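Local coordinates for protein acyl-coenzyme A oxidase (Caenorhabditis elegans, PDB 5K3H) that catalyses the FAD-dependent first step of peroxisomal beta-oxidation, desaturating acyl-CoA side chains to (2E)-enoyl-CoA with reduction of oxygen to hydrogen peroxide, at residues Gln443-Leu448 with Ile522-Ser527; Glu46-Leu51 with Ser621-Arg626; Leu137-Arg142 with Arg223-His228; Pro476-Asp481 with Ile492-His497. All blocks are in the same frame, centred on the assembly; numbering follows the deposited sequence.

Interaction 1 of 4, residues Gln443-Leu448 with Ile522-Ser527; sequences QLARYL and IAWNKS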
loop_
_atom_site.group_PDB
_atom_site.type_symbol
_atom_site.label_atom_id
_atom_site.label_comp_id
_atom_site.label_asym_id
_atom_site.label_seq_id
_atom_site.Cartn_x
_atom_site.Cartn_y
_atom_site.Cartn_z
ATOM N N GLN B 443 4.909 -3.086 -23.847
ATOM C CA GLN B 443 4.302 -3.803 -24.962
ATOM C C GLN B 443 3.248 -2.950 -25.682
ATOM O O GLN B 443 3.176 -2.951 -26.918
ATOM C CB GLN B 443 3.681 -5.089 -24.448
ATOM C CG GLN B 443 2.901 -5.868 -25.473
ATOM C CD GLN B 443 2.578 -7.235 -24.946
ATOM O OE1 GLN B 443 1.469 -7.750 -25.137
ATOM N NE2 GLN B 443 3.541 -7.829 -24.238
ATOM N N LEU B 444 2.403 -2.232 -24.933
ATOM C CA LEU B 444 1.520 -1.251 -25.561
ATOM C C LEU B 444 2.323 -0.133 -26.217
ATOM O O LEU B 444 1.953 0.367 -27.287
ATOM C CB LEU B 444 0.533 -0.690 -24.526
ATOM C CG LEU B 444 -0.391 0.490 -24.881
ATOM C CD1 LEU B 444 -1.198 0.237 -26.145
ATOM C CD2 LEU B 444 -1.327 0.770 -23.708
ATOM N N ALA B 445 3.426 0.272 -25.592
ATOM C CA ALA B 445 4.252 1.334 -26.162
ATOM C C ALA B 445 4.741 0.986 -27.561
ATOM O O ALA B 445 4.765 1.850 -28.440
ATOM C CB ALA B 445 5.446 1.622 -25.254
ATOM N N ARG B 446 5.167 -0.267 -27.778
ATOM C CA ARG B 446 5.621 -0.688 -29.106
ATOM C C ARG B 446 4.524 -0.502 -30.144
ATOM O O ARG B 446 4.781 -0.014 -31.254
ATOM C CB ARG B 446 6.110 -2.144 -29.072
ATOM C CG ARG B 446 7.392 -2.356 -28.253
ATOM C CD ARG B 446 8.205 -3.563 -28.727
ATOM N NE ARG B 446 9.555 -3.565 -28.143
ATOM C CZ ARG B 446 10.610 -2.900 -28.640
ATOM N NH1 ARG B 446 10.498 -2.175 -29.749
ATOM N NH2 ARG B 446 11.789 -2.955 -28.029
ATOM N N TYR B 447 3.291 -0.866 -29.781
ATOM C CA TYR B 447 2.153 -0.716 -30.674
ATOM C C TYR B 447 1.806 0.751 -30.924
ATOM O O TYR B 447 1.399 1.111 -32.031
ATOM C CB TYR B 447 0.966 -1.475 -30.096
ATOM C CG TYR B 447 -0.314 -1.281 -30.854
ATOM C CD1 TYR B 447 -0.488 -1.849 -32.096
ATOM C CD2 TYR B 447 -1.370 -0.560 -30.296
ATOM C CE1 TYR B 447 -1.666 -1.682 -32.793
ATOM C CE2 TYR B 447 -2.550 -0.393 -30.971
ATOM C CZ TYR B 447 -2.687 -0.961 -32.224
ATOM O OH TYR B 447 -3.852 -0.806 -32.929
ATOM N N LEU B 448 1.900 1.602 -29.905
ATOM C CA LEU B 448 1.626 3.018 -30.145
ATOM C C LEU B 448 2.726 3.663 -30.977
ATOM O O LEU B 448 2.450 4.572 -31.763
ATOM C CB LEU B 448 1.454 3.780 -28.828
ATOM C CG LEU B 448 0.234 3.499 -27.948
ATOM C CD1 LEU B 448 0.424 4.251 -26.656
ATOM C CD2 LEU B 448 -1.084 3.855 -28.630
ATOM N N ILE B 522 18.893 1.083 -27.146
ATOM C CA ILE B 522 19.299 2.111 -26.197
ATOM C C ILE B 522 18.436 3.354 -26.351
ATOM O O ILE B 522 18.109 4.027 -25.362
ATOM C CB ILE B 522 20.799 2.416 -26.377
ATOM C CG1 ILE B 522 21.621 1.234 -25.875
ATOM C CG2 ILE B 522 21.201 3.689 -25.676
ATOM C CD1 ILE B 522 23.088 1.459 -25.956
ATOM N N ALA B 523 18.105 3.705 -27.595
ATOM C CA ALA B 523 17.162 4.784 -27.837
ATOM C C ALA B 523 15.817 4.480 -27.189
ATOM O O ALA B 523 15.186 5.369 -26.602
ATOM C CB ALA B 523 16.998 5.001 -29.336
ATOM N N TRP B 524 15.371 3.225 -27.275
ATOM C CA TRP B 524 14.136 2.829 -26.614
ATOM C C TRP B 524 14.250 2.994 -25.108
ATOM O O TRP B 524 13.379 3.596 -24.469
ATOM C CB TRP B 524 13.797 1.390 -26.960
ATOM C CG TRP B 524 12.519 0.948 -26.353
ATOM C CD1 TRP B 524 12.360 0.327 -25.144
ATOM C CD2 TRP B 524 11.211 1.055 -26.927
ATOM N NE1 TRP B 524 11.028 0.065 -24.922
ATOM C CE2 TRP B 524 10.302 0.495 -26.004
ATOM C CE3 TRP B 524 10.715 1.593 -28.118
ATOM C CZ2 TRP B 524 8.937 0.443 -26.247
ATOM C CZ3 TRP B 524 9.361 1.539 -28.354
ATOM C CH2 TRP B 524 8.489 0.969 -27.430
ATOM N N ASN B 525 15.325 2.457 -24.520
ATOM C CA ASN B 525 15.540 2.602 -23.082
ATOM C C ASN B 525 15.622 4.067 -22.662
ATOM O O ASN B 525 15.065 4.458 -21.632
ATOM C CB ASN B 525 16.813 1.869 -22.667
ATOM C CG ASN B 525 17.003 1.857 -21.159
ATOM O OD1 ASN B 525 16.025 1.828 -20.393
ATOM N ND2 ASN B 525 18.262 1.887 -20.720
ATOM N N LYS B 526 16.337 4.888 -23.426
ATOM C CA LYS B 526 16.462 6.285 -23.046
ATOM C C LYS B 526 15.143 7.032 -23.140
ATOM O O LYS B 526 15.049 8.132 -22.592
ATOM C CB LYS B 526 17.512 6.987 -23.907
ATOM C CG LYS B 526 18.948 6.648 -23.565
ATOM C CD LYS B 526 19.886 7.561 -24.318
ATOM C CE LYS B 526 21.329 7.306 -23.919
ATOM N NZ LYS B 526 22.273 8.268 -24.596
ATOM N N SER B 527 14.132 6.450 -23.799
ATOM C CA SER B 527 12.817 7.053 -23.980
ATOM C C SER B 527 11.725 6.388 -23.158
ATOM O O SER B 527 10.578 6.848 -23.205
ATOM C CB SER B 527 12.414 6.964 -25.452
ATOM O OG SER B 527 13.402 7.512 -26.293
#

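Interaction 2 of 4, residues Glu46-Leu51 with Ser621-Arg626; sequences EITAKL and SDRELR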
loop_
_atom_site.group_PDB
_atom_site.type_symbol
_atom_site.label_atom_id
_atom_site.label_comp_id
_atom_site.label_asym_id
_atom_site.label_seq_id
_atom_site.Cartn_x
_atom_site.Cartn_y
_atom_site.Cartn_z
ATOM N N GLU B 46 -30.219 -14.747 -4.857
ATOM C CA GLU B 46 -30.758 -16.066 -4.535
ATOM C C GLU B 46 -29.678 -16.992 -4.010
ATOM O O GLU B 46 -29.910 -17.735 -3.050
ATOM C CB GLU B 46 -31.427 -16.686 -5.764
ATOM C CG GLU B 46 -32.650 -15.944 -6.242
ATOM C CD GLU B 46 -33.283 -16.563 -7.482
ATOM O OE1 GLU B 46 -32.737 -17.548 -8.004
ATOM O OE2 GLU B 46 -34.317 -16.055 -7.959
ATOM N N ILE B 47 -28.502 -16.973 -4.642
ATOM C CA ILE B 47 -27.363 -17.762 -4.176
ATOM C C ILE B 47 -26.990 -17.381 -2.749
ATOM O O ILE B 47 -26.725 -18.247 -1.903
ATOM C CB ILE B 47 -26.165 -17.588 -5.125
ATOM C CG1 ILE B 47 -26.419 -18.250 -6.474
ATOM C CG2 ILE B 47 -24.892 -18.090 -4.479
ATOM C CD1 ILE B 47 -25.460 -17.761 -7.547
ATOM N N THR B 48 -26.925 -16.075 -2.473
ATOM C CA THR B 48 -26.599 -15.595 -1.134
ATOM C C THR B 48 -27.617 -16.084 -0.117
ATOM O O THR B 48 -27.248 -16.562 0.960
ATOM C CB THR B 48 -26.512 -14.064 -1.158
ATOM O OG1 THR B 48 -25.405 -13.686 -1.969
ATOM C CG2 THR B 48 -26.355 -13.453 0.230
ATOM N N ALA B 49 -28.911 -15.958 -0.443
ATOM C CA ALA B 49 -29.963 -16.399 0.465
ATOM C C ALA B 49 -29.890 -17.904 0.700
ATOM O O ALA B 49 -30.032 -18.375 1.835
ATOM C CB ALA B 49 -31.326 -16.007 -0.098
ATOM N N LYS B 50 -29.613 -18.673 -0.348
ATOM C CA LYS B 50 -29.479 -20.109 -0.165
ATOM C C LYS B 50 -28.311 -20.430 0.765
ATOM O O LYS B 50 -28.437 -21.258 1.676
ATOM C CB LYS B 50 -29.315 -20.786 -1.529
ATOM C CG LYS B 50 -29.172 -22.312 -1.481
ATOM C CD LYS B 50 -30.411 -22.973 -0.867
ATOM C CE LYS B 50 -30.363 -24.482 -1.035
ATOM N NZ LYS B 50 -31.647 -25.129 -0.587
ATOM N N LEU B 51 -27.168 -19.766 0.576
ATOM C CA LEU B 51 -26.028 -20.040 1.444
ATOM C C LEU B 51 -26.325 -19.704 2.910
ATOM O O LEU B 51 -25.750 -20.316 3.824
ATOM C CB LEU B 51 -24.813 -19.261 0.951
ATOM C CG LEU B 51 -24.189 -19.725 -0.359
ATOM C CD1 LEU B 51 -23.291 -18.625 -0.927
ATOM C CD2 LEU B 51 -23.421 -21.021 -0.179
ATOM N N SER B 621 -22.999 -9.337 0.518
ATOM C CA SER B 621 -23.406 -9.713 1.861
ATOM C C SER B 621 -22.222 -9.593 2.821
ATOM O O SER B 621 -21.059 -9.534 2.409
ATOM C CB SER B 621 -23.946 -11.141 1.861
ATOM O OG SER B 621 -22.899 -12.070 1.635
ATOM N N ASP B 622 -22.534 -9.540 4.123
ATOM C CA ASP B 622 -21.488 -9.544 5.144
ATOM C C ASP B 622 -20.646 -10.801 5.057
ATOM O O ASP B 622 -19.421 -10.752 5.244
ATOM C CB ASP B 622 -22.104 -9.425 6.541
ATOM C CG ASP B 622 -22.453 -8.019 6.892
ATOM O OD1 ASP B 622 -21.959 -7.135 6.157
ATOM O OD2 ASP B 622 -23.220 -7.789 7.866
ATOM N N ARG B 623 -21.278 -11.944 4.765
ATOM C CA ARG B 623 -20.500 -13.169 4.636
ATOM C C ARG B 623 -19.468 -13.047 3.519
ATOM O O ARG B 623 -18.385 -13.635 3.608
ATOM C CB ARG B 623 -21.428 -14.370 4.403
ATOM C CG ARG B 623 -22.202 -14.857 5.679
ATOM C CD ARG B 623 -22.841 -16.242 5.494
ATOM N NE ARG B 623 -23.251 -16.386 4.096
ATOM C CZ ARG B 623 -24.405 -15.937 3.593
ATOM N NH1 ARG B 623 -25.289 -15.325 4.378
ATOM N NH2 ARG B 623 -24.672 -16.104 2.303
ATOM N N GLU B 624 -19.763 -12.280 2.470
ATOM C CA GLU B 624 -18.764 -12.077 1.422
ATOM C C GLU B 624 -17.760 -10.993 1.793
ATOM O O GLU B 624 -16.549 -11.167 1.592
ATOM C CB GLU B 624 -19.443 -11.724 0.097
ATOM C CG GLU B 624 -18.477 -11.472 -1.038
ATOM C CD GLU B 624 -19.169 -11.121 -2.351
ATOM O OE1 GLU B 624 -20.407 -11.147 -2.420
ATOM O OE2 GLU B 624 -18.467 -10.804 -3.322
ATOM N N LEU B 625 -18.255 -9.856 2.299
ATOM C CA LEU B 625 -17.422 -8.668 2.481
ATOM C C LEU B 625 -16.383 -8.866 3.575
ATOM O O LEU B 625 -15.262 -8.356 3.468
ATOM C CB LEU B 625 -18.306 -7.456 2.795
ATOM C CG LEU B 625 -17.624 -6.095 2.706
ATOM C CD1 LEU B 625 -17.119 -5.951 1.298
ATOM C CD2 LEU B 625 -18.580 -4.959 3.024
ATOM N N ARG B 626 -16.765 -9.522 4.670
ATOM C CA ARG B 626 -15.852 -9.949 5.724
ATOM C C ARG B 626 -15.228 -8.782 6.484
ATOM O O ARG B 626 -14.095 -8.876 6.966
ATOM C CB ARG B 626 -14.771 -10.861 5.155
ATOM C CG ARG B 626 -15.285 -12.268 4.965
ATOM C CD ARG B 626 -14.363 -13.154 4.148
ATOM N NE ARG B 626 -14.911 -14.506 4.054
ATOM C CZ ARG B 626 -15.620 -14.983 3.032
ATOM N NH1 ARG B 626 -15.864 -14.219 1.975
ATOM N NH2 ARG B 626 -16.076 -16.234 3.072
#

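Interaction 3 of 4, residues Leu137-Arg142 with Arg223-His228; sequences LIRALR and RDEKTH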
loop_
_atom_site.group_PDB
_atom_site.type_symbol
_atom_site.label_atom_id
_atom_site.label_comp_id
_atom_site.label_asym_id
_atom_site.label_seq_id
_atom_site.Cartn_x
_atom_site.Cartn_y
_atom_site.Cartn_z
ATOM N N LEU B 137 -8.522 -33.354 -19.460
ATOM C CA LEU B 137 -9.486 -32.300 -19.165
ATOM C C LEU B 137 -10.697 -32.847 -18.423
ATOM O O LEU B 137 -11.240 -32.178 -17.533
ATOM C CB LEU B 137 -9.912 -31.600 -20.454
ATOM C CG LEU B 137 -10.988 -30.518 -20.356
ATOM C CD1 LEU B 137 -10.621 -29.426 -19.350
ATOM C CD2 LEU B 137 -11.196 -29.949 -21.731
ATOM N N ILE B 138 -11.150 -34.052 -18.786
ATOM C CA ILE B 138 -12.301 -34.650 -18.112
ATOM C C ILE B 138 -11.996 -34.897 -16.638
ATOM O O ILE B 138 -12.801 -34.578 -15.757
ATOM C CB ILE B 138 -12.717 -35.959 -18.812
ATOM C CG1 ILE B 138 -13.146 -35.714 -20.265
ATOM C CG2 ILE B 138 -13.814 -36.661 -18.020
ATOM C CD1 ILE B 138 -14.238 -34.677 -20.447
ATOM N N ARG B 139 -10.832 -35.468 -16.342
ATOM C CA ARG B 139 -10.470 -35.688 -14.947
ATOM C C ARG B 139 -10.368 -34.365 -14.195
ATOM O O ARG B 139 -10.828 -34.253 -13.046
ATOM C CB ARG B 139 -9.147 -36.451 -14.868
ATOM C CG ARG B 139 -9.168 -37.852 -15.445
ATOM C CD ARG B 139 -7.914 -38.611 -15.005
ATOM N NE ARG B 139 -7.917 -39.015 -13.599
ATOM C CZ ARG B 139 -6.812 -39.287 -12.909
ATOM N NH1 ARG B 139 -5.623 -39.172 -13.488
ATOM N NH2 ARG B 139 -6.891 -39.661 -11.640
ATOM N N ALA B 140 -9.814 -33.335 -14.847
ATOM C CA ALA B 140 -9.698 -32.035 -14.201
ATOM C C ALA B 140 -11.077 -31.461 -13.917
ATOM O O ALA B 140 -11.348 -31.002 -12.802
ATOM C CB ALA B 140 -8.867 -31.086 -15.064
ATOM N N LEU B 141 -11.977 -31.508 -14.909
ATOM C CA LEU B 141 -13.335 -31.000 -14.695
ATOM C C LEU B 141 -14.061 -31.785 -13.609
ATOM O O LEU B 141 -14.834 -31.212 -12.832
ATOM C CB LEU B 141 -14.132 -31.023 -16.001
ATOM C CG LEU B 141 -13.751 -29.930 -17.006
ATOM C CD1 LEU B 141 -14.421 -30.157 -18.366
ATOM C CD2 LEU B 141 -14.100 -28.550 -16.465
ATOM N N ARG B 142 -13.799 -33.081 -13.511
ATOM C CA ARG B 142 -14.394 -33.893 -12.456
ATOM C C ARG B 142 -13.660 -33.767 -11.129
ATOM O O ARG B 142 -14.068 -34.408 -10.151
ATOM C CB ARG B 142 -14.429 -35.360 -12.881
ATOM C CG ARG B 142 -15.415 -35.670 -13.996
ATOM C CD ARG B 142 -15.246 -37.116 -14.418
ATOM N NE ARG B 142 -15.295 -37.953 -13.221
ATOM C CZ ARG B 142 -16.408 -38.319 -12.598
ATOM N NH1 ARG B 142 -17.593 -37.927 -13.060
ATOM N NH2 ARG B 142 -16.331 -39.062 -11.504
ATOM N N ARG B 223 3.043 -35.730 -8.277
ATOM C CA ARG B 223 2.930 -36.536 -7.072
ATOM C C ARG B 223 2.117 -37.785 -7.376
ATOM O O ARG B 223 1.273 -37.798 -8.277
ATOM C CB ARG B 223 2.264 -35.762 -5.926
ATOM C CG ARG B 223 3.059 -34.570 -5.429
ATOM C CD ARG B 223 2.201 -33.687 -4.528
ATOM N NE ARG B 223 2.936 -32.545 -3.988
ATOM C CZ ARG B 223 3.560 -32.528 -2.813
ATOM N NH1 ARG B 223 3.530 -33.601 -2.028
ATOM N NH2 ARG B 223 4.204 -31.432 -2.420
ATOM N N ASP B 224 2.415 -38.848 -6.636
ATOM C CA ASP B 224 1.671 -40.092 -6.762
ATOM C C ASP B 224 0.202 -39.884 -6.413
ATOM O O ASP B 224 -0.121 -39.261 -5.401
ATOM C CB ASP B 224 2.285 -41.148 -5.861
ATOM C CG ASP B 224 1.565 -42.468 -5.954
ATOM O OD1 ASP B 224 0.750 -42.778 -5.042
ATOM O OD2 ASP B 224 1.813 -43.180 -6.953
ATOM N N GLU B 225 -0.690 -40.421 -7.254
ATOM C CA GLU B 225 -2.118 -40.185 -7.071
ATOM C C GLU B 225 -2.672 -40.830 -5.805
ATOM O O GLU B 225 -3.693 -40.367 -5.291
ATOM C CB GLU B 225 -2.915 -40.681 -8.285
ATOM C CG GLU B 225 -2.598 -39.970 -9.594
ATOM C CD GLU B 225 -3.734 -40.042 -10.614
ATOM O OE1 GLU B 225 -4.860 -40.398 -10.231
ATOM O OE2 GLU B 225 -3.515 -39.734 -11.807
ATOM N N LYS B 226 -2.044 -41.881 -5.282
ATOM C CA LYS B 226 -2.588 -42.545 -4.097
ATOM C C LYS B 226 -1.969 -42.057 -2.790
ATOM O O LYS B 226 -2.684 -41.894 -1.795
ATOM C CB LYS B 226 -2.414 -44.065 -4.209
ATOM C CG LYS B 226 -2.847 -44.847 -2.961
ATOM C CD LYS B 226 -4.291 -44.510 -2.551
ATOM C CE LYS B 226 -4.797 -45.442 -1.452
ATOM N NZ LYS B 226 -5.968 -44.867 -0.731
ATOM N N THR B 227 -0.658 -41.817 -2.767
ATOM C CA THR B 227 0.022 -41.382 -1.560
ATOM C C THR B 227 0.289 -39.877 -1.525
ATOM O O THR B 227 0.520 -39.334 -0.436
ATOM C CB THR B 227 1.337 -42.167 -1.411
ATOM O OG1 THR B 227 1.927 -41.897 -0.139
ATOM C CG2 THR B 227 2.323 -41.808 -2.512
ATOM N N HIS B 228 0.244 -39.195 -2.685
ATOM C CA HIS B 228 0.527 -37.756 -2.807
ATOM C C HIS B 228 1.980 -37.420 -2.449
ATOM O O HIS B 228 2.292 -36.303 -2.012
ATOM C CB HIS B 228 -0.452 -36.921 -1.970
ATOM C CG HIS B 228 -0.730 -35.565 -2.543
ATOM N ND1 HIS B 228 -0.362 -34.393 -1.911
ATOM C CD2 HIS B 228 -1.332 -35.197 -3.698
ATOM C CE1 HIS B 228 -0.729 -33.361 -2.652
ATOM N NE2 HIS B 228 -1.319 -33.822 -3.741
#

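Interaction 4 of 4, residues Pro476-Asp481 with Ile492-His497; sequences PTSLID and IKTFQH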
loop_
_atom_site.group_PDB
_atom_site.type_symbol
_atom_site.label_atom_id
_atom_site.label_comp_id
_atom_site.label_asym_id
_atom_site.label_seq_id
_atom_site.Cartn_x
_atom_site.Cartn_y
_atom_site.Cartn_z
ATOM N N PRO B 476 -7.710 24.046 -32.069
ATOM C CA PRO B 476 -6.659 24.845 -31.418
ATOM C C PRO B 476 -6.643 24.703 -29.903
ATOM O O PRO B 476 -5.564 24.660 -29.301
ATOM C CB PRO B 476 -6.986 26.283 -31.852
ATOM C CG PRO B 476 -7.883 26.160 -33.001
ATOM C CD PRO B 476 -8.610 24.869 -32.892
ATOM N N THR B 477 -7.804 24.629 -29.253
ATOM C CA THR B 477 -7.837 24.519 -27.800
ATOM C C THR B 477 -8.908 23.521 -27.397
ATOM O O THR B 477 -9.729 23.084 -28.212
ATOM C CB THR B 477 -8.182 25.849 -27.122
ATOM O OG1 THR B 477 -9.484 26.273 -27.574
ATOM C CG2 THR B 477 -7.143 26.921 -27.445
ATOM N N SER B 478 -8.972 23.260 -26.104
ATOM C CA SER B 478 -10.064 22.464 -25.575
ATOM C C SER B 478 -11.308 23.337 -25.545
ATOM O O SER B 478 -11.221 24.554 -25.353
ATOM C CB SER B 478 -9.734 21.951 -24.168
ATOM O OG SER B 478 -10.827 21.218 -23.624
ATOM N N LEU B 479 -12.468 22.725 -25.771
ATOM C CA LEU B 479 -13.712 23.484 -25.777
ATOM C C LEU B 479 -14.507 23.245 -24.499
ATOM O O LEU B 479 -15.721 23.461 -24.463
ATOM C CB LEU B 479 -14.539 23.153 -27.032
ATOM C CG LEU B 479 -13.948 23.528 -28.411
ATOM C CD1 LEU B 479 -14.812 23.090 -29.583
ATOM C CD2 LEU B 479 -13.721 25.030 -28.509
ATOM N N ILE B 480 -13.826 22.832 -23.435
ATOM C CA ILE B 480 -14.476 22.679 -22.145
ATOM C C ILE B 480 -14.797 24.069 -21.606
ATOM O O ILE B 480 -13.914 24.933 -21.506
ATOM C CB ILE B 480 -13.566 21.887 -21.190
ATOM C CG1 ILE B 480 -13.501 20.413 -21.604
ATOM C CG2 ILE B 480 -14.014 22.033 -19.744
ATOM C CD1 ILE B 480 -12.478 19.623 -20.794
ATOM N N ASP B 481 -16.066 24.293 -21.269
ATOM C CA ASP B 481 -16.555 25.564 -20.737
ATOM C C ASP B 481 -16.494 26.671 -21.787
ATOM O O ASP B 481 -16.348 27.854 -21.450
ATOM C CB ASP B 481 -15.791 25.998 -19.471
ATOM C CG ASP B 481 -16.480 27.165 -18.735
ATOM O OD1 ASP B 481 -17.732 27.203 -18.762
ATOM O OD2 ASP B 481 -15.789 28.052 -18.157
ATOM N N ILE B 492 -13.759 14.048 -23.678
ATOM C CA ILE B 492 -13.196 12.952 -24.458
ATOM C C ILE B 492 -12.214 13.495 -25.495
ATOM O O ILE B 492 -11.079 13.015 -25.612
ATOM C CB ILE B 492 -14.325 12.114 -25.085
ATOM C CG1 ILE B 492 -15.096 11.387 -23.966
ATOM C CG2 ILE B 492 -13.764 11.083 -26.019
ATOM C CD1 ILE B 492 -16.266 10.527 -24.430
ATOM N N LYS B 493 -12.606 14.552 -26.216
ATOM C CA LYS B 493 -11.688 15.133 -27.200
ATOM C C LYS B 493 -10.429 15.692 -26.556
ATOM O O LYS B 493 -9.369 15.703 -27.186
ATOM C CB LYS B 493 -12.368 16.238 -28.015
ATOM C CG LYS B 493 -13.438 15.733 -28.949
ATOM C CD LYS B 493 -13.743 16.785 -29.992
ATOM C CE LYS B 493 -14.204 18.087 -29.349
ATOM N NZ LYS B 493 -13.910 19.298 -30.192
ATOM N N THR B 494 -10.527 16.174 -25.315
ATOM C CA THR B 494 -9.357 16.695 -24.611
ATOM C C THR B 494 -8.414 15.564 -24.190
ATOM O O THR B 494 -7.192 15.691 -24.335
ATOM C CB THR B 494 -9.826 17.532 -23.418
ATOM O OG1 THR B 494 -10.623 18.613 -23.909
ATOM C CG2 THR B 494 -8.671 18.109 -22.625
ATOM N N PHE B 495 -8.959 14.445 -23.688
ATOM C CA PHE B 495 -8.125 13.268 -23.407
ATOM C C PHE B 495 -7.500 12.707 -24.686
ATOM O O PHE B 495 -6.355 12.238 -24.680
ATOM C CB PHE B 495 -8.943 12.166 -22.725
ATOM C CG PHE B 495 -9.324 12.467 -21.304
ATOM C CD1 PHE B 495 -8.355 12.610 -20.334
ATOM C CD2 PHE B 495 -10.649 12.574 -20.940
ATOM C CE1 PHE B 495 -8.683 12.862 -19.045
ATOM C CE2 PHE B 495 -11.004 12.845 -19.633
ATOM C CZ PHE B 495 -10.024 12.983 -18.681
ATOM N N GLN B 496 -8.253 12.708 -25.784
ATOM C CA GLN B 496 -7.683 12.239 -27.041
ATOM C C GLN B 496 -6.495 13.103 -27.444
ATOM O O GLN B 496 -5.442 12.586 -27.837
ATOM C CB GLN B 496 -8.765 12.221 -28.126
ATOM C CG GLN B 496 -9.710 11.048 -27.984
ATOM C CD GLN B 496 -10.868 11.044 -28.992
ATOM O OE1 GLN B 496 -11.173 12.060 -29.608
ATOM N NE2 GLN B 496 -11.546 9.897 -29.120
ATOM N N HIS B 497 -6.624 14.420 -27.282
ATOM C CA HIS B 497 -5.536 15.322 -27.629
ATOM C C HIS B 497 -4.284 15.046 -26.799
ATOM O O HIS B 497 -3.186 14.920 -27.356
ATOM C CB HIS B 497 -5.974 16.777 -27.462
ATOM C CG HIS B 497 -4.868 17.749 -27.715
ATOM N ND1 HIS B 497 -4.506 18.158 -28.984
ATOM C CD2 HIS B 497 -3.990 18.336 -26.866
ATOM C CE1 HIS B 497 -3.483 18.988 -28.899
ATOM N NE2 HIS B 497 -3.149 19.109 -27.626
HETATM O O HOH W 1 -11.115 20.357 -28.753
#

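Interaction 1 of 4, residues Gln443-Leu448 with Ile522-Ser527
A cation-pi stack of R446 on W524 bridges helix 437-456 and helix 520-553 in the helical part of this acyl-CoA oxidase. The guanidinium lies flat over one face of the indole, its plane turned only 11° from that of the ring. R446 CZ sits 4.2 Å from the centroid of the W524 six-membered ring. The arginine chain leaves its helix beside the backbone N (chi1 -67°) and runs extended from CG to NE, which carries the charged end across the ring. W524 CG is anti to its own backbone N (chi1 -178°), sending the six-membered end of the indole to the other helix. There W524 CH2 lies 3.6 Å from R446 CG. It also touches A445 CB, while A445 C meets the ring at its edge. Within the chain F510 makes an edge-to-face contact with the same indole. The cation thus gains a buried aromatic surface while R446 itself remains exposed to solvent, so dispersion and cation-pi attraction probably join the two helices, with no hydrogen bond between these segments.

Interaction 2 of 4, residues Glu46-Leu51 with Ser621-Arg626
R623 NH2 is held by two oxygens at once: it donates to the backbone T48 O at 2.9 Å and forms a salt bridge with E104. The bond to T48 is bent, with an N-H...O angle of 138°, and the carbonyl oxygen lies 25° out of the guanidinium plane. A turn at chi3 (-33°) in the otherwise extended arginine chain brings the group to this oxygen. L51 C lies over one guanidinium face, toward its rim, and L51 CB comes within 3.4 Å of R623 NH2. Beside this polar grip T48 CG2 packs on S621 CB at 3.7 Å. The hydroxyls of T48 and S621 both bond to E104 OE2, so one carboxylate ties together three residues of the contact. S621 is also the N-cap of helix 622-625, its OG accepting from E624 N at 3.3 Å. The contact therefore joins helix 38-52, near the start of the chain, to the short helix 622-625 near its end, with E104 of helix 97-105 between them and L625 leaning on helix 300-319.

Interaction 3 of 4, residues Leu137-Arg142 with Arg223-His228
R139 grips E225 end-on in a two-bond salt bridge, each nitrogen taking one oxygen. R139 NH2 reaches E225 OE1 at 2.6 Å. R139 NH1 reaches E225 OE2 at 2.8 Å, and both bonds are nearly straight. The flat groups are close to coplanar, their planes 17° apart, and both oxygens are met on the syn side. The third donor of the guanidinium, R139 NE, is taken by E144, so the arginine lies between two acids; E225 OE2 has a second partner in the Y199 hydroxyl. On the loop, D224 OD1 accepts from K226 N at 2.9 Å, an Asx turn. A further bond from T227 N widens it to an Asx motif, which holds the loop backbone around E225. R223 NH1 in turn donates to H228 O at 3.0 Å. This surface bridge links the C-terminal end of helix 130-141, which packs on helix 114-127, to the loop between strand 211-221 and strand 234-238, at a place where H228 also packs on V658 of the second subunit.

Interaction 4 of 4, residues Pro476-Asp481 with Ile492-His497
A serine-threonine hydroxyl pair, S478 with T494, ties the loop after helix 437-456 onto the first turns of helix 489-515, in the all-helical C-terminal region of the oxidase. On the tight, buried side S478 OG donates to T494 OG1 at 2.6 Å. The CA atoms of S478 and T494 come within 5.9 Å. The serine hydroxyl is swung anti to the backbone N (chi1 178°), which points it at the helix. T494 OG1 also bonds to E490 O, one turn back, so this buried hydroxyl is satisfied on both counts. I480 CD1 closes the same side, 3.8 Å from T494 OG1, where L575 of helix 557-577 and F587 lie close by. The other side is looser. K493, bent at chi3, sends its ammonium past L479, and the pair touches at just one point, L479 CD1 to K493 NZ at 3.9 Å. The charge is answered elsewhere, by salt bridges to E475 and E490. A water sits between loop and helix at this edge, weakly bonded to K493 NZ and 3.1 Å from T477 O.

In the fold
Interactions 1 and 4 share the helical region built from helices 437-456, 489-515 and 520-553, with centres 26 Å apart and nearest atoms about 10 Å apart. Interaction 1 borders the ATP-binding residue S535, whose side chain is about 4 Å from that of A445; in interaction 4 the T494 side chain is farther from an ATP-binding residue, about 9 Å from that of Y581. Interaction 2 lies across the chain's centre from interaction 1, centre to centre 46 Å, and joins parts 570 residues apart, so that the other three contacts fall between its segments in sequence. Interaction 3 is 58 Å from interaction 4 between centres and, like interaction 1, touches the second subunit. Interactions 2 and 3 lie away from the known binding sites.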